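Side-chain contacts in transketolase (Campylobacter jejuni, PDB 3L84), which is a thiamine diphosphate-dependent enzyme of the transketolase family, assembled from two copies of a chain with three sequence-family domains: residues 425-428 / 429-432; 148-152 / 153-157. One frame throughout, in Å; residues are numbered along the deposited sequence.

Both interactions are local and largely buried, and both reach the second subunit, yet they belong to different domains, with centres about 21 Å apart and nearest atoms about 11 Å apart. Interaction 1 (425-428 with 429-432) is the last turn of a helix in the pyrimidine-binding domain. Its contacts across the turn are backbone bonds and aliphatic packing, and its arginine takes its polar partners from the other subunit. Interaction 2 (148-152 with 153-157) leads from an inner strand of a parallel sheet into a short helix in the thiamine diphosphate-binding domain. There a carboxylate grips the backbone, and a water joins two polar side chains. The two share no helix or strand.

Interaction 1. Residues 425-428 / 429-432; sequences ARIA and ALMK
Ala429, Leu430 and Met431 each send their backbone N-H to the oxygen four residues back, on Ala425, Arg426 and Ile427, in bonds of regular alpha-helical geometry; the shortest, Leu430 N to Arg426 O, is 2.8 Å. On the outside of the same turn, side chains three or four residues apart meet. The CG2 branch of Ile427 meets the CE methyl of Met431, present as selenomethionine, at 3.7 Å. The bend at the end of the Met431 chain (chi3 -71°) carries CE back over the isoleucine, a reach that suits a long, flexible apolar residue. The other branch of Ile427 is in looser touch with Leu430, CD1 to CD1 at 4.2 Å. Leu430 CD1 also lies 3.5 Å from Arg426 O, tucked against the backbone, and 4.1 Å from Arg426 NH1, meeting the guanidinium at a slant. Arg426 is extended from CG to NE, which lets its charge span the subunit interface to a salt bridge with Glu457 of the second subunit. Ala428 fits a small methyl against Asn399 of helix 391-404. Lys432, the C-prime residue with positive phi (59°), bonds through N to Ala429 O at 3.1 Å, and Ile433 N reaches back to Ala428 O, the pair of bonds that makes a Schellman motif. This ends the crossover helix of the beta-alpha-beta unit formed by strand 408-414, helix 418-431 and strand 436-440.

Interaction 2. Residues 148-152 / 153-157; sequences CLCGD and GDLQE
Asp154 reaches back from the first turn of the helix to Gly151, its OD2 accepting the backbone N-H of Gly151 at 2.9 Å through the lone pair that faces away from OD1, with a nearly straight N-H...O angle of 162°. Asp154 lies three residues past the N-cap Gly151, so this bond is one half of a capping box; without a side chain, Gly151 cannot supply the other. The carbonyl oxygen of Gly151 takes the N-H of Leu155 at 3.2 Å, and a weak bond from Asp154 N.

This is the tight side of the contact. Cys150 CB lies 3.6 Å from Asp154 OD2, while its sulfur, turned between the backbone N and the carbonyl carbon (chi1 76°), rests against Leu155, SG to CD2 3.9 Å. A small polarisable cysteine and a branched leucine thus fill the corner where strand becomes helix. OD1 of Asp154 is bonded to Ser64 OG and Gly117 N, so the carboxylate is held from both of its oxygens.

The looser side is bridged by water. Gln156 N bonds to Asp152 O at 3.1 Å, but the two side chains are joined through a water, which donates to Asp152 OD1 at 2.7 Å and accepts from Gln156 NE2 at 3.0 Å. The extended Gln156 chain also lets OE1 accept the N-H of Ile389 of the second subunit, and Asp152 OD1 has a further partner in Tyr179 OH. Gly151, Asp152 and Gly153 form the Gly-Asp-Gly start of the family's thiamine diphosphate-binding motif.

In the parallel sheet, strand 146-151 runs between 60-63 and 175-181; Tyr179 of the latter packs on Cys150 and Leu155, while Val120 of helix 118-137 touches Cys150 and Asp154.

Interaction 1. Residues 425-428 / 429-432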
ATOM      1  N   ALA A 425       3.894   5.736  -5.519  1.00  6.25           N
ATOM      2  CA  ALA A 425       4.854   5.464  -6.578  1.00  6.06           C
ATOM      3  C   ALA A 425       4.171   5.433  -7.938  1.00  5.68           C
ATOM      4  O   ALA A 425       4.711   5.898  -8.939  1.00  6.25           O
ATOM      5  CB  ALA A 425       5.630   4.162  -6.306  1.00  6.51           C
ATOM      6  N   ARG A 426       2.965   4.879  -7.985  1.00  5.75           N
ATOM      7  CA  ARG A 426       2.238   4.811  -9.219  1.00  5.42           C
ATOM      8  C   ARG A 426       1.909   6.197  -9.746  1.00  5.34           C
ATOM      9  O   ARG A 426       1.947   6.396 -10.967  1.00  5.75           O
ATOM     10  CB  ARG A 426       0.960   4.008  -9.014  1.00  5.65           C
ATOM     11  CG  ARG A 426       0.384   3.487 -10.298  1.00  5.87           C
ATOM     12  CD  ARG A 426      -0.923   2.672 -10.076  1.00  4.60           C
ATOM     13  NE  ARG A 426      -1.236   1.870 -11.252  1.00  5.58           N
ATOM     14  CZ  ARG A 426      -2.162   2.152 -12.157  1.00  5.60           C
ATOM     15  NH1 ARG A 426      -2.921   3.218 -12.047  1.00  6.27           N
ATOM     16  NH2 ARG A 426      -2.327   1.321 -13.174  1.00  6.10           N
ATOM     17  N   ILE A 427       1.577   7.149  -8.883  1.00  5.84           N
ATOM     18  CA  ILE A 427       1.354   8.521  -9.326  1.00  6.01           C
ATOM     19  C   ILE A 427       2.645   9.122  -9.891  1.00  5.71           C
ATOM     20  O   ILE A 427       2.608   9.851 -10.902  1.00  5.80           O
ATOM     21  CB  ILE A 427       0.781   9.387  -8.197  1.00  6.81           C
ATOM     22  CG1 ILE A 427      -0.600   8.901  -7.764  1.00 10.56           C
ATOM     23  CG2 ILE A 427       0.728  10.863  -8.614  1.00 10.41           C
ATOM     24  CD1 ILE A 427      -1.723   9.334  -8.751  1.00 14.02           C
ATOM     25  N   ALA A 428       3.783   8.857  -9.282  1.00  5.76           N
ATOM     26  CA  ALA A 428       5.059   9.299  -9.854  1.00  5.28           C
ATOM     27  C   ALA A 428       5.219   8.796 -11.277  1.00  5.62           C
ATOM     28  O   ALA A 428       5.658   9.525 -12.185  1.00  5.95           O
ATOM     29  CB  ALA A 428       6.218   8.853  -8.970  1.00  6.07           C
ATOM     30  N   ALA A 429       4.925   7.516 -11.487  1.00  5.05           N
ATOM     31  CA  ALA A 429       5.014   6.895 -12.792  1.00  5.13           C
ATOM     32  C   ALA A 429       4.033   7.501 -13.775  1.00  5.58           C
ATOM     33  O   ALA A 429       4.395   7.818 -14.921  1.00  5.59           O
ATOM     34  CB  ALA A 429       4.826   5.390 -12.653  1.00  5.87           C
ATOM     35  N   LEU A 430       2.784   7.681 -13.369  1.00  6.04           N
ATOM     36  CA  LEU A 430       1.761   8.291 -14.217  1.00  6.55           C
ATOM     37  C   LEU A 430       2.196   9.652 -14.707  1.00  6.53           C
ATOM     38  O   LEU A 430       1.956  10.007 -15.868  1.00  8.53           O
ATOM     39  CB  LEU A 430       0.437   8.390 -13.432  1.00  6.62           C
ATOM     40  CG  LEU A 430      -0.361   7.067 -13.404  1.00  7.82           C
ATOM     41  CD1 LEU A 430      -1.277   6.991 -12.150  1.00  8.50           C
ATOM     42  CD2 LEU A 430      -1.165   6.863 -14.694  1.00  8.50           C
HETATM   43  N   MSE A 431       2.809  10.449 -13.822  1.00  6.17           N
HETATM   44  CA  MSE A 431       3.226  11.815 -14.168  1.00  6.08           C
HETATM   45  C   MSE A 431       4.601  11.884 -14.847  1.00  6.26           C
HETATM   46  O   MSE A 431       4.955  12.912 -15.399  1.00  7.95           O
HETATM   47  CB  MSE A 431       3.341  12.656 -12.903  1.00  6.45           C
HETATM   48  CG  MSE A 431       2.028  12.925 -12.212  1.00  6.25           C
HETATM   49 SE   MSE A 431       2.153  14.347 -10.889  0.70 10.55          SE
HETATM   50  CE  MSE A 431       3.195  13.460  -9.506  1.00 10.53           C
ATOM     51  N   LYS A 432       5.364  10.800 -14.806  1.00  6.01           N
ATOM     52  CA  LYS A 432       6.738  10.769 -15.351  1.00  6.32           C
ATOM     53  C   LYS A 432       7.640  11.798 -14.686  1.00  6.85           C
ATOM     54  O   LYS A 432       8.444  12.451 -15.346  1.00 10.36           O
ATOM     55  CB  LYS A 432       6.766  10.856 -16.892  1.00  6.29           C
ATOM     56  CG  LYS A 432       5.916   9.825 -17.577  1.00  8.74           C
ATOM     57  CD  LYS A 432       5.952  10.012 -19.099  1.00 11.05           C
ATOM     58  CE  LYS A 432       7.177   9.579 -19.725  1.00 15.11           C
ATOM     59  NZ  LYS A 432       6.998   9.582 -21.256  1.00 18.76           N
TER

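Interaction 2. Residues 148-152 / 153-157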
ATOM      1  N   CYS A 148      -5.569  23.227  -0.422  1.00  8.67           N
ATOM      2  CA  CYS A 148      -6.010  21.907  -0.813  1.00  8.96           C
ATOM      3  C   CYS A 148      -7.473  21.745  -0.514  1.00  8.49           C
ATOM      4  O   CYS A 148      -7.888  22.031   0.624  1.00  9.37           O
ATOM      5  CB  CYS A 148      -5.237  20.861  -0.018  1.00  8.27           C
ATOM      6  SG  CYS A 148      -5.655  19.159  -0.351  1.00 10.96           S
ATOM      7  N   LEU A 149      -8.254  21.308  -1.495  1.00  8.88           N
ATOM      8  CA  LEU A 149      -9.659  20.953  -1.253  0.50  9.79           C
ATOM      9  C   LEU A 149      -9.755  19.461  -1.095  1.00  9.51           C
ATOM     10  O   LEU A 149      -9.242  18.718  -1.916  1.00 10.37           O
ATOM     11  CB  LEU A 149     -10.560  21.387  -2.410  0.50 10.32           C
ATOM     12  CG  LEU A 149     -10.975  22.848  -2.529  0.50 11.82           C
ATOM     13  CD1 LEU A 149      -9.771  23.805  -2.483  0.50 14.70           C
ATOM     14  CD2 LEU A 149     -11.791  23.015  -3.830  0.50 14.26           C
ATOM     15  N   CYS A 150     -10.389  19.014  -0.025  1.00  8.44           N
ATOM     16  CA  CYS A 150     -10.523  17.577   0.250  1.00  8.96           C
ATOM     17  C   CYS A 150     -11.919  17.248   0.733  1.00  9.35           C
ATOM     18  O   CYS A 150     -12.698  18.139   1.025  1.00 10.17           O
ATOM     19  CB  CYS A 150      -9.439  17.122   1.248  1.00  8.67           C
ATOM     20  SG  CYS A 150      -9.777  17.610   2.953  1.00 11.35           S
ATOM     21  N   GLY A 151     -12.206  15.961   0.792  1.00  9.46           N
ATOM     22  CA  GLY A 151     -13.476  15.458   1.239  1.00  9.75           C
ATOM     23  C   GLY A 151     -13.349  14.352   2.247  1.00 10.19           C
ATOM     24  O   GLY A 151     -12.242  14.005   2.698  1.00  9.98           O
ATOM     25  N   ASP A 152     -14.490  13.775   2.613  1.00  9.40           N
ATOM     26  CA  ASP A 152     -14.503  12.656   3.575  1.00 11.23           C
ATOM     27  C   ASP A 152     -13.604  11.496   3.219  1.00 11.39           C
ATOM     28  O   ASP A 152     -12.919  10.939   4.081  1.00 12.67           O
ATOM     29  CB  ASP A 152     -15.927  12.140   3.770  1.00 11.58           C
ATOM     30  CG  ASP A 152     -16.757  13.124   4.497  1.00 13.41           C
ATOM     31  OD1 ASP A 152     -16.413  13.356   5.679  1.00 13.97           O
ATOM     32  OD2 ASP A 152     -17.693  13.710   3.918  1.00 13.59           O
ATOM     33  N   GLY A 153     -13.604  11.066   1.971  1.00 10.85           N
ATOM     34  CA  GLY A 153     -12.768   9.973   1.566  1.00 11.18           C
ATOM     35  C   GLY A 153     -11.302  10.242   1.820  1.00 11.00           C
ATOM     36  O   GLY A 153     -10.520   9.339   2.205  1.00 12.38           O
ATOM     37  N   ASP A 154     -10.872  11.472   1.563  1.00  9.52           N
ATOM     38  CA  ASP A 154      -9.489  11.816   1.765  1.00  9.36           C
ATOM     39  C   ASP A 154      -9.126  11.707   3.239  1.00  9.14           C
ATOM     40  O   ASP A 154      -8.049  11.212   3.583  1.00 10.28           O
ATOM     41  CB  ASP A 154      -9.190  13.239   1.269  1.00  9.57           C
ATOM     42  CG  ASP A 154      -9.437  13.416  -0.214  1.00 10.52           C
ATOM     43  OD1 ASP A 154      -8.711  12.825  -1.046  1.00 10.31           O
ATOM     44  OD2 ASP A 154     -10.430  14.141  -0.563  1.00 11.66           O
ATOM     45  N   LEU A 155      -9.985  12.205   4.120  1.00  8.87           N
ATOM     46  CA  LEU A 155      -9.683  12.265   5.542  1.00  8.86           C
ATOM     47  C   LEU A 155      -9.810  10.939   6.269  1.00  8.33           C
ATOM     48  O   LEU A 155      -9.256  10.773   7.344  1.00  8.64           O
ATOM     49  CB  LEU A 155     -10.476  13.385   6.220  1.00 10.24           C
ATOM     50  CG  LEU A 155     -10.070  14.775   5.676  1.00 10.33           C
ATOM     51  CD1 LEU A 155     -10.694  15.842   6.540  1.00 15.10           C
ATOM     52  CD2 LEU A 155      -8.560  15.026   5.561  1.00 11.64           C
ATOM     53  N   GLN A 156     -10.475   9.962   5.673  1.00  7.59           N
ATOM     54  CA  GLN A 156     -10.503   8.614   6.264  1.00  7.26           C
ATOM     55  C   GLN A 156      -9.269   7.825   5.935  1.00  7.30           C
ATOM     56  O   GLN A 156      -8.918   6.891   6.660  1.00  7.40           O
ATOM     57  CB  GLN A 156     -11.781   7.875   5.852  1.00  7.66           C
ATOM     58  CG  GLN A 156     -13.010   8.467   6.477  1.00  8.17           C
ATOM     59  CD  GLN A 156     -14.277   7.731   6.156  1.00  8.10           C
ATOM     60  OE1 GLN A 156     -14.262   6.505   5.956  1.00 10.20           O
ATOM     61  NE2 GLN A 156     -15.407   8.464   6.149  1.00  9.47           N
ATOM     62  N   GLU A 157      -8.621   8.147   4.830  1.00  7.11           N
ATOM     63  CA  GLU A 157      -7.424   7.418   4.401  1.00  7.49           C
ATOM     64  C   GLU A 157      -6.266   7.662   5.356  1.00  7.79           C
ATOM     65  O   GLU A 157      -5.994   8.801   5.745  1.00  8.12           O
ATOM     66  CB  GLU A 157      -7.042   7.834   2.981  1.00  8.34           C
ATOM     67  CG  GLU A 157      -7.917   7.205   1.951  1.00  8.81           C
ATOM     68  CD  GLU A 157      -7.644   5.735   1.718  1.00  9.89           C
ATOM     69  OE1 GLU A 157      -6.791   5.071   2.373  1.00  8.80           O
ATOM     70  OE2 GLU A 157      -8.340   5.190   0.781  1.00  9.59           O
TER
HETATM   71  O   HOH W   1     -15.011  11.310   6.835  1.00 14.25           O